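Local structure of KLLA0E08119p (Kluyveromyces lactis, 3VA7) at residues Val132-Gly136 against Asp137-Lys141; Asn97-Lys101 against Thr102-Ala106; Asn968-Arg972 against Asn973-Asn977. The protein is the urea carboxylase part of a longer biotin enzyme that probably carboxylates urea at the expense of ATP and then hydrolyses the product. All blocks are in the same frame, centred on the assembly; numbering follows the deposited sequence.

Contact 1: residues Val132-Gly136 against Asp137-Lys141; sequences VGPSG and DAIRK
Ser-135 carries two of the three hydrogen bonds that tie this loop to the start of helix 136-143. As N-cap residue it accepts through OG from Ala-138 N at 3.0 Å, a fairly straight bond (162°), because chi1 of 73° folds the hydroxyl back over the first turn. Its carbonyl O then takes Ile-139 N at 3.1 Å, almost head-on to the C=O. One residue on, Gly-136 O receives Arg-140 N at 2.9 Å.

Apolar contacts flank the cap. Pro-134 CG lies 4.0 Å from Ile-139 CG1, the ring and the branch crossing at about a right angle, while Pro-134 CB faces Ala-138 CB at 4.3 Å. Tyr-296 and Ala-320 also touch Pro-134, and Ala-118 and Ser-121 of helix 118-125 touch Ile-139.

Charged groups lie further out. Arg-140, bent at chi3, lays one face of its guanidinium over Gly-136 O, but its salt bridge goes to Asp-122. Lys-141 NZ reaches back one turn to Asp-137 OD2 at 3.2 Å and meets the anti lone pair of that oxygen.

The serine N-cap and the pair Pro-134 and Ile-139, the residues one before and four after it, make a capped helix start with a hydrophobic staple, here where the chain leaves edge strand 130-131 of the parallel sheet in the biotin carboxylase N-terminal domain.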
ATOM      1  N   VAL A 132     -18.936  37.178  -6.936  1.00 34.06           N
ATOM      2  CA  VAL A 132     -17.958  37.498  -7.981  1.00 34.04           C
ATOM      3  C   VAL A 132     -18.419  36.753  -9.211  1.00 35.00           C
ATOM      4  O   VAL A 132     -18.064  35.619  -9.409  1.00 36.24           O
ATOM      5  CB  VAL A 132     -16.542  37.067  -7.593  1.00 33.60           C
ATOM      6  CG1 VAL A 132     -15.553  37.499  -8.625  1.00 28.87           C
ATOM      7  CG2 VAL A 132     -16.204  37.666  -6.275  1.00 33.26           C
ATOM      8  N   GLY A 133     -19.283  37.379  -9.990  1.00 35.65           N
ATOM      9  CA  GLY A 133     -19.905  36.746 -11.131  1.00 36.70           C
ATOM     10  C   GLY A 133     -20.952  37.700 -11.651  1.00 37.95           C
ATOM     11  O   GLY A 133     -21.142  38.780 -11.057  1.00 37.21           O
ATOM     12  N   PRO A 134     -21.652  37.309 -12.740  1.00 38.42           N
ATOM     13  CA  PRO A 134     -22.710  38.176 -13.277  1.00 39.32           C
ATOM     14  C   PRO A 134     -24.010  38.139 -12.458  1.00 40.53           C
ATOM     15  O   PRO A 134     -24.203  37.246 -11.591  1.00 40.52           O
ATOM     16  CB  PRO A 134     -22.902  37.634 -14.679  1.00 38.72           C
ATOM     17  CG  PRO A 134     -22.566  36.183 -14.546  1.00 38.39           C
ATOM     18  CD  PRO A 134     -21.504  36.073 -13.515  1.00 37.94           C
ATOM     19  N   SER A 135     -24.885  39.106 -12.731  1.00 41.96           N
ATOM     20  CA  SER A 135     -26.196  39.262 -12.029  1.00 43.63           C
ATOM     21  C   SER A 135     -27.113  38.057 -12.192  1.00 44.69           C
ATOM     22  O   SER A 135     -27.022  37.331 -13.191  1.00 45.18           O
ATOM     23  CB  SER A 135     -26.933  40.478 -12.595  1.00 43.50           C
ATOM     24  OG  SER A 135     -27.435  40.194 -13.907  1.00 43.61           O
ATOM     25  N   GLY A 136     -28.024  37.864 -11.244  1.00 45.81           N
ATOM     26  CA  GLY A 136     -28.983  36.743 -11.319  1.00 47.75           C
ATOM     27  C   GLY A 136     -29.824  36.768 -12.598  1.00 49.08           C
ATOM     28  O   GLY A 136     -30.248  35.721 -13.132  1.00 48.75           O
ATOM     29  N   ASP A 137     -30.022  37.980 -13.096  1.00 49.83           N
ATOM     30  CA  ASP A 137     -30.779  38.224 -14.286  1.00 51.59           C
ATOM     31  C   ASP A 137     -30.090  37.758 -15.523  1.00 51.10           C
ATOM     32  O   ASP A 137     -30.656  36.966 -16.286  1.00 52.13           O
ATOM     33  CB  ASP A 137     -30.992  39.712 -14.445  1.00 53.39           C
ATOM     34  CG  ASP A 137     -32.435  40.041 -14.617  1.00 58.37           C
ATOM     35  OD1 ASP A 137     -33.180  39.796 -13.618  1.00 61.69           O
ATOM     36  OD2 ASP A 137     -32.810  40.496 -15.741  1.00 64.73           O
ATOM     37  N   ALA A 138     -28.893  38.298 -15.742  1.00 49.86           N
ATOM     38  CA  ALA A 138     -28.020  37.841 -16.805  1.00 48.66           C
ATOM     39  C   ALA A 138     -27.942  36.286 -16.828  1.00 47.60           C
ATOM     40  O   ALA A 138     -28.121  35.667 -17.892  1.00 46.81           O
ATOM     41  CB  ALA A 138     -26.614  38.525 -16.703  1.00 48.12           C
ATOM     42  N   ILE A 139     -27.743  35.666 -15.667  1.00 46.71           N
ATOM     43  CA  ILE A 139     -27.745  34.189 -15.570  1.00 47.44           C
ATOM     44  C   ILE A 139     -29.081  33.516 -16.008  1.00 48.49           C
ATOM     45  O   ILE A 139     -29.060  32.527 -16.763  1.00 48.04           O
ATOM     46  CB  ILE A 139     -27.334  33.689 -14.160  1.00 47.15           C
ATOM     47  CG1 ILE A 139     -25.921  34.164 -13.773  1.00 45.44           C
ATOM     48  CG2 ILE A 139     -27.442  32.163 -14.042  1.00 46.89           C
ATOM     49  CD1 ILE A 139     -25.712  34.170 -12.295  1.00 39.22           C
ATOM     50  N   ARG A 140     -30.222  34.054 -15.544  1.00 49.93           N
ATOM     51  CA  ARG A 140     -31.556  33.635 -16.037  1.00 50.93           C
ATOM     52  C   ARG A 140     -31.713  33.813 -17.542  1.00 51.95           C
ATOM     53  O   ARG A 140     -32.043  32.856 -18.259  1.00 51.52           O
ATOM     54  CB  ARG A 140     -32.656  34.389 -15.330  1.00 50.43           C
ATOM     55  CG  ARG A 140     -33.253  33.614 -14.205  1.00 48.85           C
ATOM     56  CD  ARG A 140     -33.986  34.581 -13.329  1.00 47.53           C
ATOM     57  NE  ARG A 140     -33.752  34.258 -11.929  1.00 47.28           N
ATOM     58  CZ  ARG A 140     -33.325  35.127 -11.011  1.00 45.49           C
ATOM     59  NH1 ARG A 140     -33.090  36.418 -11.328  1.00 40.24           N
ATOM     60  NH2 ARG A 140     -33.151  34.689  -9.760  1.00 45.01           N
ATOM     61  N   LYS A 141     -31.438  35.033 -18.002  1.00 53.75           N
ATOM     62  CA  LYS A 141     -31.411  35.377 -19.435  1.00 55.90           C
ATOM     63  C   LYS A 141     -30.483  34.468 -20.267  1.00 56.69           C
ATOM     64  O   LYS A 141     -30.731  34.243 -21.446  1.00 57.55           O
ATOM     65  CB  LYS A 141     -31.074  36.873 -19.622  1.00 55.61           C
ATOM     66  CG  LYS A 141     -32.299  37.809 -19.766  1.00 60.05           C
ATOM     67  CD  LYS A 141     -32.340  39.018 -18.769  1.00 65.19           C
ATOM     68  CE  LYS A 141     -31.694  40.328 -19.307  1.00 68.75           C
ATOM     69  NZ  LYS A 141     -30.884  41.110 -18.253  1.00 70.12           N
TER

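Contact 2: residues Asn97-Lys101 against Thr102-Ala106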
ATOM      1  N   ASN A  97     -24.393  31.244   5.140  1.00 50.92           N
ATOM      2  CA  ASN A  97     -24.069  31.176   6.575  1.00 51.45           C
ATOM      3  C   ASN A  97     -22.539  31.063   6.786  1.00 51.19           C
ATOM      4  O   ASN A  97     -21.935  31.763   7.650  1.00 49.74           O
ATOM      5  CB  ASN A  97     -24.831  30.025   7.283  1.00 52.19           C
ATOM      6  CG  ASN A  97     -24.581  29.981   8.815  1.00 53.41           C
ATOM      7  OD1 ASN A  97     -24.712  30.999   9.524  1.00 55.61           O
ATOM      8  ND2 ASN A  97     -24.195  28.806   9.314  1.00 52.01           N
ATOM      9  N   ALA A  98     -21.909  30.223   5.954  1.00 50.58           N
ATOM     10  CA  ALA A  98     -20.455  30.149   5.976  1.00 49.87           C
ATOM     11  C   ALA A  98     -19.757  31.503   5.751  1.00 49.40           C
ATOM     12  O   ALA A  98     -18.784  31.800   6.465  1.00 49.17           O
ATOM     13  CB  ALA A  98     -19.969  29.108   5.048  1.00 50.05           C
ATOM     14  N   ALA A  99     -20.257  32.322   4.811  1.00 48.88           N
ATOM     15  CA  ALA A  99     -19.631  33.627   4.513  1.00 49.05           C
ATOM     16  C   ALA A  99     -19.932  34.638   5.601  1.00 49.85           C
ATOM     17  O   ALA A  99     -19.104  35.531   5.895  1.00 49.73           O
ATOM     18  CB  ALA A  99     -20.083  34.157   3.197  1.00 48.67           C
ATOM     19  N   LYS A 100     -21.136  34.502   6.172  1.00 50.30           N
ATOM     20  CA  LYS A 100     -21.554  35.296   7.326  1.00 50.76           C
ATOM     21  C   LYS A 100     -20.598  35.079   8.490  1.00 50.30           C
ATOM     22  O   LYS A 100     -19.935  36.004   8.936  1.00 50.09           O
ATOM     23  CB  LYS A 100     -22.978  34.890   7.745  1.00 51.56           C
ATOM     24  CG  LYS A 100     -24.079  35.574   6.994  1.00 51.76           C
ATOM     25  CD  LYS A 100     -23.786  37.060   6.872  1.00 50.78           C
ATOM     26  CE  LYS A 100     -24.898  37.747   6.134  1.00 51.79           C
ATOM     27  NZ  LYS A 100     -24.452  39.085   5.666  1.00 54.28           N
ATOM     28  N   LYS A 101     -20.524  33.819   8.910  1.00 50.23           N
ATOM     29  CA  LYS A 101     -19.747  33.300  10.027  1.00 50.83           C
ATOM     30  C   LYS A 101     -18.251  33.712   9.999  1.00 50.53           C
ATOM     31  O   LYS A 101     -17.604  33.873  11.063  1.00 50.43           O
ATOM     32  CB  LYS A 101     -19.921  31.776   9.988  1.00 51.55           C
ATOM     33  CG  LYS A 101     -19.339  30.920  11.096  1.00 54.95           C
ATOM     34  CD  LYS A 101     -19.630  29.423  10.779  1.00 61.67           C
ATOM     35  CE  LYS A 101     -19.574  28.501  12.030  1.00 65.10           C
ATOM     36  NZ  LYS A 101     -20.734  28.752  12.970  1.00 67.44           N
ATOM     37  N   THR A 102     -17.710  33.920   8.795  1.00 49.54           N
ATOM     38  CA  THR A 102     -16.272  34.237   8.633  1.00 47.27           C
ATOM     39  C   THR A 102     -16.040  35.679   8.254  1.00 46.65           C
ATOM     40  O   THR A 102     -14.895  36.084   8.005  1.00 46.41           O
ATOM     41  CB  THR A 102     -15.631  33.340   7.560  1.00 47.58           C
ATOM     42  OG1 THR A 102     -16.428  33.350   6.351  1.00 44.28           O
ATOM     43  CG2 THR A 102     -15.484  31.907   8.107  1.00 45.95           C
ATOM     44  N   GLY A 103     -17.131  36.451   8.220  1.00 45.81           N
ATOM     45  CA  GLY A 103     -17.136  37.833   7.684  1.00 44.09           C
ATOM     46  C   GLY A 103     -16.548  38.012   6.292  1.00 42.62           C
ATOM     47  O   GLY A 103     -15.740  38.905   6.076  1.00 42.24           O
ATOM     48  N   ALA A 104     -16.927  37.163   5.340  1.00 42.42           N
ATOM     49  CA  ALA A 104     -16.428  37.323   3.925  1.00 42.34           C
ATOM     50  C   ALA A 104     -17.189  38.421   3.201  1.00 41.99           C
ATOM     51  O   ALA A 104     -18.425  38.403   3.173  1.00 42.16           O
ATOM     52  CB  ALA A 104     -16.525  36.009   3.149  1.00 41.27           C
ATOM     53  N   GLN A 105     -16.502  39.408   2.646  1.00 41.90           N
ATOM     54  CA  GLN A 105     -17.278  40.400   1.904  1.00 41.85           C
ATOM     55  C   GLN A 105     -17.790  39.932   0.562  1.00 40.77           C
ATOM     56  O   GLN A 105     -18.774  40.503   0.053  1.00 42.54           O
ATOM     57  CB  GLN A 105     -16.653  41.775   1.846  1.00 41.95           C
ATOM     58  CG  GLN A 105     -15.225  41.784   1.570  1.00 48.09           C
ATOM     59  CD  GLN A 105     -14.472  42.501   2.651  1.00 55.34           C
ATOM     60  OE1 GLN A 105     -14.617  42.181   3.861  1.00 54.69           O
ATOM     61  NE2 GLN A 105     -13.655  43.500   2.238  1.00 58.78           N
ATOM     62  N   ALA A 106     -17.186  38.872   0.016  1.00 38.86           N
ATOM     63  CA  ALA A 106     -17.495  38.365  -1.346  1.00 36.08           C
ATOM     64  C   ALA A 106     -17.428  36.851  -1.413  1.00 35.23           C
ATOM     65  O   ALA A 106     -16.731  36.197  -0.610  1.00 34.73           O
ATOM     66  CB  ALA A 106     -16.558  38.959  -2.358  1.00 34.89           C
TER
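Thr-102 turns its hydroxyl back onto the helix it has just left: OG1 donates to Ala-98 O at 2.8 Å, coming in only 18° from the carbonyl plane. A chi1 of 50° places OG1 between the backbone N and the carbonyl carbon, on the side of that last turn. Thr-102 N adds a weak bond to the same oxygen at 3.3 Å, so Ala-98 O is held by side chain and backbone of one residue.

Ala-99 is the second centre. Its O accepts Ala-104 N at 2.8 Å, in the carbonyl plane, and its CB meets Ala-104 CB at 4.0 Å, an apolar contact across the Schellman turn. Between these two, Gly-103 N donates to Lys-100 O at 2.9 Å from well above the carbonyl plane. With Gly-103 at a phi of 52°, the two backbone bonds form a Schellman motif that ends helix 92-101.

Lys-100 NZ hydrogen-bonds to Glu-127 O. Underneath lies the parallel sheet: Leu-35 of strand 33-36 touches Ala-98, Ala-99 and Ala-104, while Val-58 of strand 56-61 and Val-78 of strand 76-79 pack on Thr-102, and the chain runs on directly into strand 106-108.

Contact 3: residues Asn968-Arg972 against Asn973-Asn977; sequences NDIDR and NDVKN
Asp-971 and Asp-974 form a capping box at the start of helix 972-979. Asp-974 OD1 accepts the N-H of the N-cap residue Asp-971 at 3.0 Å, on its anti side and 32° out of the carboxylate plane, while the return bond of Asp-971 OD1 goes to Asn-973 N, one residue short of Asp-974. With CG anti to the backbone N (chi1 -169°), Asp-971 lies alongside Asn-973, pointing the same way. Replacing Asp-974 with an alanine would probably leave Asp-971 N without its carboxylate mate and the loop before the cap freer to move.

Beside the box, Ile-970 CB sits 3.5 Å from Asp-974 OD1, and Ile-970 CD1 reaches Val-975 CG2 at 3.9 Å, a hydrophobic staple across the cap. Tyr-1008 touches Ile-970, and Val-961 and Ile-964 of helix 960-967 touch Val-975.

Further out, Arg-972 makes salt bridges to Glu-935 and, on helix 960-967, to Asp-962. Upstream, Asp-969 with a phi of 58° closes the preceding helix in a Schellman motif, making a tight helix-to-helix link. After the weak bond from Val-975 N to Asp-971 O, the helical bond from Lys-976 N to Arg-972 O is 3.0 Å long and in the carbonyl plane.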
ATOM      1  N   ASN A 968       0.772 -12.133  37.567  1.00 35.45           N
ATOM      2  CA  ASN A 968       1.577 -11.219  38.347  1.00 36.19           C
ATOM      3  C   ASN A 968       1.014 -10.859  39.722  1.00 37.18           C
ATOM      4  O   ASN A 968       1.631 -10.104  40.454  1.00 37.49           O
ATOM      5  CB  ASN A 968       1.789  -9.951  37.537  1.00 36.19           C
ATOM      6  CG  ASN A 968       2.913 -10.081  36.572  1.00 34.65           C
ATOM      7  OD1 ASN A 968       4.067 -10.026  36.982  1.00 38.92           O
ATOM      8  ND2 ASN A 968       2.603 -10.245  35.289  1.00 30.51           N
ATOM      9  N   ASP A 969      -0.173 -11.368  40.051  1.00 38.55           N
ATOM     10  CA  ASP A 969      -0.859 -11.007  41.272  1.00 39.79           C
ATOM     11  C   ASP A 969      -1.156  -9.548  41.449  1.00 38.81           C
ATOM     12  O   ASP A 969      -0.885  -9.023  42.533  1.00 38.23           O
ATOM     13  CB  ASP A 969      -0.029 -11.413  42.469  1.00 41.46           C
ATOM     14  CG  ASP A 969      -0.581 -12.620  43.128  1.00 47.83           C
ATOM     15  OD1 ASP A 969      -1.655 -12.501  43.828  1.00 53.39           O
ATOM     16  OD2 ASP A 969       0.042 -13.684  42.876  1.00 52.15           O
ATOM     17  N   ILE A 970      -1.682  -8.895  40.417  1.00 37.61           N
ATOM     18  CA  ILE A 970      -2.083  -7.496  40.557  1.00 37.77           C
ATOM     19  C   ILE A 970      -3.500  -7.350  40.045  1.00 37.58           C
ATOM     20  O   ILE A 970      -4.038  -8.324  39.584  1.00 36.24           O
ATOM     21  CB  ILE A 970      -1.130  -6.532  39.794  1.00 37.95           C
ATOM     22  CG1 ILE A 970      -1.035  -6.905  38.298  1.00 37.39           C
ATOM     23  CG2 ILE A 970       0.227  -6.504  40.455  1.00 37.36           C
ATOM     24  CD1 ILE A 970      -0.000  -6.109  37.544  1.00 34.94           C
ATOM     25  N   ASP A 971      -4.082  -6.152  40.146  1.00 38.48           N
ATOM     26  CA  ASP A 971      -5.407  -5.864  39.575  1.00 40.17           C
ATOM     27  C   ASP A 971      -5.170  -5.518  38.129  1.00 39.15           C
ATOM     28  O   ASP A 971      -4.109  -4.975  37.774  1.00 38.28           O
ATOM     29  CB  ASP A 971      -6.192  -4.686  40.266  1.00 40.92           C
ATOM     30  CG  ASP A 971      -7.735  -4.603  39.782  1.00 47.99           C
ATOM     31  OD1 ASP A 971      -8.140  -3.689  38.958  1.00 49.05           O
ATOM     32  OD2 ASP A 971      -8.556  -5.496  40.198  1.00 52.99           O
ATOM     33  N   ARG A 972      -6.173  -5.827  37.305  1.00 38.79           N
ATOM     34  CA  ARG A 972      -6.164  -5.456  35.891  1.00 38.16           C
ATOM     35  C   ARG A 972      -5.887  -3.978  35.705  1.00 38.10           C
ATOM     36  O   ARG A 972      -5.249  -3.606  34.730  1.00 38.44           O
ATOM     37  CB  ARG A 972      -7.454  -5.841  35.171  1.00 37.56           C
ATOM     38  CG  ARG A 972      -8.696  -5.281  35.792  1.00 37.02           C
ATOM     39  CD  ARG A 972      -9.850  -5.319  34.811  1.00 31.49           C
ATOM     40  NE  ARG A 972      -9.679  -6.375  33.844  1.00 29.21           N
ATOM     41  CZ  ARG A 972      -9.667  -6.181  32.525  1.00 29.98           C
ATOM     42  NH1 ARG A 972      -9.864  -4.956  32.023  1.00 26.44           N
ATOM     43  NH2 ARG A 972      -9.541  -7.226  31.707  1.00 25.92           N
ATOM     44  N   ASN A 973      -6.334  -3.144  36.635  1.00 37.75           N
ATOM     45  CA  ASN A 973      -6.126  -1.717  36.489  1.00 38.37           C
ATOM     46  C   ASN A 973      -4.679  -1.305  36.831  1.00 37.93           C
ATOM     47  O   ASN A 973      -4.184  -0.240  36.396  1.00 37.13           O
ATOM     48  CB  ASN A 973      -7.237  -0.893  37.188  1.00 39.64           C
ATOM     49  CG  ASN A 973      -8.684  -1.180  36.560  1.00 43.91           C
ATOM     50  OD1 ASN A 973      -8.860  -1.192  35.333  1.00 46.96           O
ATOM     51  ND2 ASN A 973      -9.674  -1.460  37.418  1.00 47.30           N
ATOM     52  N   ASP A 974      -3.996  -2.168  37.570  1.00 36.79           N
ATOM     53  CA  ASP A 974      -2.581  -2.025  37.710  1.00 37.29           C
ATOM     54  C   ASP A 974      -1.873  -2.189  36.357  1.00 36.56           C
ATOM     55  O   ASP A 974      -0.951  -1.426  36.084  1.00 36.83           O
ATOM     56  CB  ASP A 974      -1.997  -3.008  38.739  1.00 38.30           C
ATOM     57  CG  ASP A 974      -2.418  -2.678  40.146  1.00 38.38           C
ATOM     58  OD1 ASP A 974      -2.678  -3.619  40.927  1.00 40.34           O
ATOM     59  OD2 ASP A 974      -2.516  -1.475  40.444  1.00 37.32           O
ATOM     60  N   VAL A 975      -2.315  -3.140  35.529  1.00 34.91           N
ATOM     61  CA  VAL A 975      -1.790  -3.300  34.178  1.00 33.15           C
ATOM     62  C   VAL A 975      -2.089  -2.058  33.379  1.00 34.01           C
ATOM     63  O   VAL A 975      -1.210  -1.468  32.713  1.00 35.12           O
ATOM     64  CB  VAL A 975      -2.358  -4.553  33.453  1.00 32.74           C
ATOM     65  CG1 VAL A 975      -1.831  -4.648  32.009  1.00 29.14           C
ATOM     66  CG2 VAL A 975      -2.057  -5.808  34.217  1.00 28.51           C
ATOM     67  N   LYS A 976      -3.323  -1.619  33.450  1.00 34.28           N
ATOM     68  CA  LYS A 976      -3.659  -0.441  32.686  1.00 35.54           C
ATOM     69  C   LYS A 976      -2.772   0.718  33.140  1.00 35.64           C
ATOM     70  O   LYS A 976      -2.295   1.456  32.316  1.00 37.11           O
ATOM     71  CB  LYS A 976      -5.134  -0.116  32.815  1.00 35.44           C
ATOM     72  CG  LYS A 976      -5.578   1.113  32.062  1.00 38.17           C
ATOM     73  CD  LYS A 976      -7.070   1.475  32.316  1.00 43.47           C
ATOM     74  CE  LYS A 976      -7.207   2.357  33.551  1.00 47.08           C
ATOM     75  NZ  LYS A 976      -8.608   2.426  34.081  1.00 54.35           N
ATOM     76  N   ASN A 977      -2.530   0.854  34.441  1.00 35.78           N
ATOM     77  CA  ASN A 977      -1.722   1.936  34.956  1.00 35.86           C
ATOM     78  C   ASN A 977      -0.308   1.886  34.457  1.00 35.91           C
ATOM     79  O   ASN A 977       0.273   2.955  34.191  1.00 36.51           O
ATOM     80  CB  ASN A 977      -1.657   1.953  36.487  1.00 36.53           C
ATOM     81  CG  ASN A 977      -2.966   2.367  37.145  1.00 38.74           C
ATOM     82  OD1 ASN A 977      -3.815   3.081  36.545  1.00 36.99           O
ATOM     83  ND2 ASN A 977      -3.137   1.925  38.417  1.00 39.21           N
TER

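Contacts 1 and 2 belong to the biotin carboxylase N-terminal domain and work on neighbouring strands of one parallel sheet: contact 2 ends a helix ahead of strand 106-108, contact 1 starts one after strand 130-131. Their centres are 21 Å apart, yet they meet where Val-132 CG2 packs on Ala-106 CB at 4.1 Å. Contact 3 lies apart in the carboxyltransferase part, its centre 70 Å from that of contact 1 and 53 Å from that of contact 2. In sequence it comes shortly before part of the urea pocket: helix 972-979 leads into strand 984-989, just ahead of Asp-991 and Val-992. That pocket shares Gly-1042 with the pocket of the biotin group on Lys-1202.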